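Local coordinates for protein (S)-imine reductase (Streptomyces sp. GF3546, PDB 4OQY) that probably reduces imines to amines with S selectivity, using NADPH as hydride donor, as a dimeric Rossmann-fold oxidoreductase, at residues Thr247-Asp250 and Ser254-Leu257; Gln185-Gly190 and Pro202-Met207. All coordinates share one frame; numbering follows the deposited sequence.

Contact 1. Residues Thr247-Asp250 and Ser254-Leu257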
ATOM      1  N   THR B 247      -6.695   7.929  15.632  1.00 20.63           N
ATOM      2  CA  THR B 247      -7.925   7.269  15.180  1.00 20.64           C
ATOM      3  C   THR B 247      -7.943   5.789  15.543  1.00 21.14           C
ATOM      4  O   THR B 247      -8.925   5.291  16.088  1.00 21.68           O
ATOM      5  CB  THR B 247      -8.074   7.450  13.666  1.00 20.01           C
ATOM      6  OG1 THR B 247      -8.158   8.850  13.384  1.00 19.63           O
ATOM      7  CG2 THR B 247      -9.313   6.742  13.152  1.00 20.24           C
ATOM      8  N   HIS B 248      -6.848   5.089  15.255  1.00 21.10           N
ATOM      9  CA  HIS B 248      -6.748   3.678  15.622  1.00 21.79           C
ATOM     10  C   HIS B 248      -6.686   3.440  17.133  1.00 22.76           C
ATOM     11  O   HIS B 248      -7.299   2.499  17.634  1.00 23.28           O
ATOM     12  CB  HIS B 248      -5.578   2.999  14.920  1.00 21.46           C
ATOM     13  CG  HIS B 248      -5.744   2.944  13.435  1.00 20.88           C
ATOM     14  ND1 HIS B 248      -6.545   2.014  12.809  1.00 21.14           N
ATOM     15  CD2 HIS B 248      -5.283   3.756  12.458  1.00 20.26           C
ATOM     16  CE1 HIS B 248      -6.537   2.234  11.507  1.00 20.61           C
ATOM     17  NE2 HIS B 248      -5.775   3.283  11.269  1.00 20.07           N
ATOM     18  N   GLN B 249      -5.969   4.295  17.857  1.00 23.23           N
ATOM     19  CA  GLN B 249      -5.943   4.231  19.333  1.00 24.34           C
ATOM     20  C   GLN B 249      -7.345   4.399  19.901  1.00 24.80           C
ATOM     21  O   GLN B 249      -7.817   3.564  20.652  1.00 25.50           O
ATOM     22  CB  GLN B 249      -5.040   5.320  19.904  1.00 24.73           C
ATOM     23  CG  GLN B 249      -3.578   5.125  19.570  1.00 24.91           C
ATOM     24  CD  GLN B 249      -2.693   6.257  20.084  1.00 25.44           C
ATOM     25  OE1 GLN B 249      -3.110   7.420  20.133  1.00 25.91           O
ATOM     26  NE2 GLN B 249      -1.458   5.930  20.421  1.00 25.92           N
ATOM     27  N   ASP B 250      -8.033   5.462  19.480  1.00 24.49           N
ATOM     28  CA  ASP B 250      -9.413   5.729  19.916  1.00 25.05           C
ATOM     29  C   ASP B 250     -10.366   4.559  19.613  1.00 25.32           C
ATOM     30  O   ASP B 250     -11.284   4.281  20.382  1.00 26.17           O
ATOM     31  CB  ASP B 250      -9.974   6.978  19.222  1.00 24.56           C
ATOM     32  CG  ASP B 250      -9.306   8.266  19.662  1.00 24.56           C
ATOM     33  OD1 ASP B 250      -8.589   8.289  20.698  1.00 25.20           O
ATOM     34  OD2 ASP B 250      -9.502   9.271  18.945  1.00 24.17           O
ATOM     35  N   SER B 254      -5.638  -2.720  17.064  1.00 24.50           N
ATOM     36  CA  SER B 254      -4.176  -2.816  17.141  1.00 24.14           C
ATOM     37  C   SER B 254      -3.555  -1.518  16.670  1.00 23.09           C
ATOM     38  O   SER B 254      -4.024  -0.931  15.700  1.00 22.35           O
ATOM     39  CB  SER B 254      -3.671  -3.967  16.257  1.00 24.14           C
ATOM     40  OG  SER B 254      -2.263  -3.957  16.142  1.00 23.90           O
ATOM     41  N   THR B 255      -2.485  -1.083  17.336  1.00 22.94           N
ATOM     42  CA  THR B 255      -1.752   0.085  16.879  1.00 22.12           C
ATOM     43  C   THR B 255      -0.332  -0.201  16.429  1.00 21.73           C
ATOM     44  O   THR B 255       0.389   0.733  16.144  1.00 21.19           O
ATOM     45  CB  THR B 255      -1.719   1.207  17.930  1.00 22.38           C
ATOM     46  OG1 THR B 255      -1.163   0.720  19.144  1.00 23.26           O
ATOM     47  CG2 THR B 255      -3.096   1.717  18.184  1.00 22.53           C
ATOM     48  N   VAL B 256       0.033  -1.471  16.263  1.00 22.01           N
ATOM     49  CA  VAL B 256       1.407  -1.854  15.920  1.00 21.96           C
ATOM     50  C   VAL B 256       1.830  -1.186  14.618  1.00 21.15           C
ATOM     51  O   VAL B 256       2.893  -0.539  14.509  1.00 20.94           O
ATOM     52  CB  VAL B 256       1.572  -3.399  15.850  1.00 22.50           C
ATOM     53  CG1 VAL B 256       2.925  -3.784  15.262  1.00 22.42           C
ATOM     54  CG2 VAL B 256       1.424  -4.007  17.244  1.00 23.45           C
ATOM     55  N   LEU B 257       0.973  -1.304  13.621  1.00 20.69           N
ATOM     56  CA  LEU B 257       1.295  -0.745  12.335  1.00 20.07           C
ATOM     57  C   LEU B 257       1.265   0.804  12.272  1.00 19.47           C
ATOM     58  O   LEU B 257       2.252   1.419  11.882  1.00 19.18           O
ATOM     59  CB  LEU B 257       0.387  -1.368  11.269  1.00 20.07           C
ATOM     60  CG  LEU B 257       0.714  -0.975   9.843  1.00 19.73           C
ATOM     61  CD1 LEU B 257       2.089  -1.494   9.444  1.00 19.89           C
ATOM     62  CD2 LEU B 257      -0.377  -1.522   8.927  1.00 19.87           C
TER
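Thr255 lays its methyl against the aliphatic part of Gln249, CG2 of Thr255 lying 3.7 Å from CG of Gln249. The two side chains cross at about a right angle; the methyl meets the glutamine at CG, the second methylene, and lies 3.9 Å from the backbone N of Gln249. Gln249 chi1 of -67° sets CG beside its own backbone N, and the extended chain beyond CG takes the amide away from the methyl. In Thr255, chi1 of 57° puts OG1 between the backbone N and the carbonyl carbon and leaves CG2 to face helix 234-251. The same methyl reaches the backbone of His248, with CG2 of Thr255 4.1 Å from C of His248. CB of His248 starts out toward residues 254-257 and passes 4.3 Å from O of Ser254, but the imidazole turns off, and its NE2 is hydrogen-bonded to Thr174 OG1 of the second subunit. No hydrogen bond joins the two segments directly. Thr255 occupies the N-cap position of helix 256-270, although its side chain makes no capping bond. The arrangement is that of a short loop linking two consecutive helices of the C-terminal helical domain, the last turn of helix 234-251 meeting the N-cap of helix 256-270.

Contact 2. Residues Gln185-Gly190 and Pro202-Met207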
ATOM      1  N   GLN B 185      -5.995  -3.393   8.359  1.00 21.95           N
ATOM      2  CA  GLN B 185      -6.056  -2.447   9.462  1.00 21.91           C
ATOM      3  C   GLN B 185      -7.290  -1.574   9.308  1.00 22.29           C
ATOM      4  O   GLN B 185      -7.990  -1.302  10.263  1.00 22.50           O
ATOM      5  CB  GLN B 185      -4.758  -1.601   9.500  1.00 21.36           C
ATOM      6  CG  GLN B 185      -4.644  -0.608  10.647  1.00 21.31           C
ATOM      7  CD  GLN B 185      -4.260  -1.244  11.981  1.00 21.34           C
ATOM      8  OE1 GLN B 185      -3.442  -2.150  12.040  1.00 21.14           O
ATOM      9  NE2 GLN B 185      -4.872  -0.765  13.047  1.00 21.57           N
ATOM     10  N   THR B 186      -7.556  -1.156   8.079  1.00 22.41           N
ATOM     11  CA  THR B 186      -8.689  -0.338   7.786  1.00 22.85           C
ATOM     12  C   THR B 186     -10.005  -1.089   8.026  1.00 23.48           C
ATOM     13  O   THR B 186     -10.995  -0.507   8.482  1.00 23.85           O
ATOM     14  CB  THR B 186      -8.570   0.084   6.299  1.00 22.88           C
ATOM     15  OG1 THR B 186      -7.662   1.195   6.188  1.00 22.51           O
ATOM     16  CG2 THR B 186      -9.857   0.421   5.732  1.00 23.53           C
ATOM     17  N   LEU B 187     -10.017  -2.378   7.709  1.00 23.58           N
ATOM     18  CA  LEU B 187     -11.233  -3.161   7.875  1.00 24.26           C
ATOM     19  C   LEU B 187     -11.493  -3.361   9.375  1.00 24.49           C
ATOM     20  O   LEU B 187     -12.630  -3.294   9.831  1.00 25.19           O
ATOM     21  CB  LEU B 187     -11.132  -4.488   7.120  1.00 24.36           C
ATOM     22  CG  LEU B 187     -11.023  -4.413   5.582  1.00 24.33           C
ATOM     23  CD1 LEU B 187     -10.897  -5.817   5.000  1.00 24.43           C
ATOM     24  CD2 LEU B 187     -12.195  -3.685   4.933  1.00 24.94           C
ATOM     25  N   ALA B 188     -10.421  -3.545  10.142  1.00 24.00           N
ATOM     26  CA  ALA B 188     -10.516  -3.595  11.591  1.00 24.23           C
ATOM     27  C   ALA B 188     -11.065  -2.283  12.145  1.00 24.43           C
ATOM     28  O   ALA B 188     -12.005  -2.290  12.931  1.00 25.03           O
ATOM     29  CB  ALA B 188      -9.149  -3.892  12.204  1.00 23.65           C
ATOM     30  N   LEU B 189     -10.473  -1.166  11.723  1.00 24.12           N
ATOM     31  CA  LEU B 189     -10.932   0.163  12.133  1.00 24.37           C
ATOM     32  C   LEU B 189     -12.410   0.358  11.777  1.00 25.35           C
ATOM     33  O   LEU B 189     -13.188   0.854  12.580  1.00 25.72           O
ATOM     34  CB  LEU B 189     -10.071   1.269  11.496  1.00 23.67           C
ATOM     35  CG  LEU B 189     -10.536   2.714  11.729  1.00 23.67           C
ATOM     36  CD1 LEU B 189     -10.315   3.112  13.183  1.00 23.65           C
ATOM     37  CD2 LEU B 189      -9.849   3.692  10.782  1.00 23.19           C
ATOM     38  N   GLY B 190     -12.792  -0.030  10.570  1.00 26.03           N
ATOM     39  CA  GLY B 190     -14.198   0.054  10.171  1.00 27.22           C
ATOM     40  C   GLY B 190     -15.116  -0.682  11.138  1.00 28.40           C
ATOM     41  O   GLY B 190     -16.116  -0.130  11.623  1.00 28.98           O
ATOM     42  N   PRO B 202     -15.272  -2.405  -0.731  1.00 31.63           N
ATOM     43  CA  PRO B 202     -15.036  -1.679  -1.982  1.00 31.55           C
ATOM     44  C   PRO B 202     -14.249  -0.380  -1.791  1.00 30.66           C
ATOM     45  O   PRO B 202     -13.390  -0.063  -2.604  1.00 29.93           O
ATOM     46  CB  PRO B 202     -16.453  -1.400  -2.513  1.00 32.67           C
ATOM     47  CG  PRO B 202     -17.355  -1.567  -1.341  1.00 33.01           C
ATOM     48  CD  PRO B 202     -16.710  -2.614  -0.488  1.00 32.50           C
ATOM     49  N   TYR B 203     -14.508   0.347  -0.711  1.00 30.51           N
ATOM     50  CA  TYR B 203     -13.734   1.564  -0.420  1.00 29.91           C
ATOM     51  C   TYR B 203     -12.258   1.277  -0.147  1.00 29.18           C
ATOM     52  O   TYR B 203     -11.359   1.925  -0.722  1.00 28.81           O
ATOM     53  CB  TYR B 203     -14.345   2.317   0.761  1.00 29.85           C
ATOM     54  CG  TYR B 203     -15.672   2.936   0.417  1.00 30.53           C
ATOM     55  CD1 TYR B 203     -15.731   4.156  -0.244  1.00 30.65           C
ATOM     56  CD2 TYR B 203     -16.865   2.296   0.723  1.00 31.24           C
ATOM     57  CE1 TYR B 203     -16.940   4.733  -0.577  1.00 31.54           C
ATOM     58  CE2 TYR B 203     -18.089   2.862   0.387  1.00 31.99           C
ATOM     59  CZ  TYR B 203     -18.115   4.082  -0.268  1.00 32.15           C
ATOM     60  OH  TYR B 203     -19.305   4.676  -0.588  1.00 32.68           O
ATOM     61  N   ALA B 204     -12.008   0.312   0.738  1.00 29.05           N
ATOM     62  CA  ALA B 204     -10.621  -0.066   1.086  1.00 28.51           C
ATOM     63  C   ALA B 204      -9.877  -0.509  -0.190  1.00 28.65           C
ATOM     64  O   ALA B 204      -8.689  -0.215  -0.367  1.00 27.52           O
ATOM     65  CB  ALA B 204     -10.608  -1.165   2.144  1.00 28.35           C
ATOM     66  N   THR B 205     -10.609  -1.163  -1.094  1.00 29.55           N
ATOM     67  CA  THR B 205     -10.037  -1.651  -2.331  1.00 29.96           C
ATOM     68  C   THR B 205      -9.640  -0.468  -3.172  1.00 30.54           C
ATOM     69  O   THR B 205      -8.507  -0.406  -3.628  1.00 30.19           O
ATOM     70  CB  THR B 205     -11.026  -2.558  -3.099  1.00 30.66           C
ATOM     71  OG1 THR B 205     -11.295  -3.717  -2.310  1.00 30.74           O
ATOM     72  CG2 THR B 205     -10.447  -3.000  -4.430  1.00 30.72           C
ATOM     73  N   MET B 206     -10.559   0.472  -3.372  1.00 32.16           N
ATOM     74  CA  MET B 206     -10.244   1.675  -4.133  1.00 33.43           C
ATOM     75  C   MET B 206      -9.118   2.479  -3.483  1.00 32.01           C
ATOM     76  O   MET B 206      -8.344   3.140  -4.181  1.00 31.98           O
ATOM     77  CB  MET B 206     -11.484   2.563  -4.329  1.00 36.26           C
ATOM     78  CG  MET B 206     -11.232   4.049  -4.586  1.00 38.69           C
ATOM     79  SD  MET B 206     -11.245   5.177  -3.145  1.00 42.71           S
ATOM     80  CE  MET B 206      -9.736   6.153  -3.274  1.00 42.07           C
ATOM     81  N   MET B 207      -9.057   2.463  -2.156  1.00 30.73           N
ATOM     82  CA  MET B 207      -8.037   3.244  -1.469  1.00 29.71           C
ATOM     83  C   MET B 207      -6.642   2.763  -1.822  1.00 29.45           C
ATOM     84  O   MET B 207      -5.703   3.555  -1.763  1.00 29.70           O
ATOM     85  CB  MET B 207      -8.244   3.208   0.034  1.00 28.82           C
ATOM     86  CG  MET B 207      -9.414   4.048   0.515  1.00 28.90           C
ATOM     87  SD  MET B 207      -9.899   3.622   2.188  1.00 28.28           S
ATOM     88  CE  MET B 207     -11.424   4.518   2.423  1.00 29.07           C
TER
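Ala204 points its CB at helix 163-192 and meets two side chains there, one from each of two consecutive residues. CG2 of Thr186 stands 4.0 Å from CB of Ala204, and CD2 of Leu187 stands 4.1 Å from the same methyl. Thr186 points at the opposing helix; its chi1 of -81° sets CG2 anti to the backbone N, while OG1 lies beside that N and makes a weak hydrogen bond to O of Ser182, one turn back. Leu187 leaves its helix more obliquely, and one branch of its isobutyl group brings the end of the side chain back to the alanine. The small methyl of Ala204 is consistent with the close approach of the backbones, CA of Thr186 lying 7.0 Å from CA of Ala204. Farther out, Leu200 touches both Thr186 and Leu187, and Leu201 touches Leu187, so helix 197-207 extends the contact toward its start. The second subunit adds Ala171 against Thr186 and Tyr168 against Met207. Tyr203 of this chain hydrogen-bonds through OH to OD2 of Asp156 of the second subunit, and its ring meets Tyr168 of that subunit edge-to-face. All three touching residues are buried and no hydrogen bond crosses between the segments, which suggests that here the helices associate through apolar contacts and probably the exclusion of water, not through polar bonds.

How the contacts relate
The two segments of contact 2 come first in the sequence, followed by those of contact 1; their centres are about 14 Å apart. Both belong to the C-terminal helical region: contact 2 pairs helix 163-192 with helix 197-207, and contact 1 the end of helix 234-251 with the start of helix 256-270. Helix 163-192 joins them directly. NE2 of Gln185 is probably hydrogen-bonded to O of Ser254 at 2.8 Å, and Leu189 packs on Thr247 and His248. Both contacts also touch the second subunit, so these helix pairs are part of the dimer interface as well as of the domain's own packing.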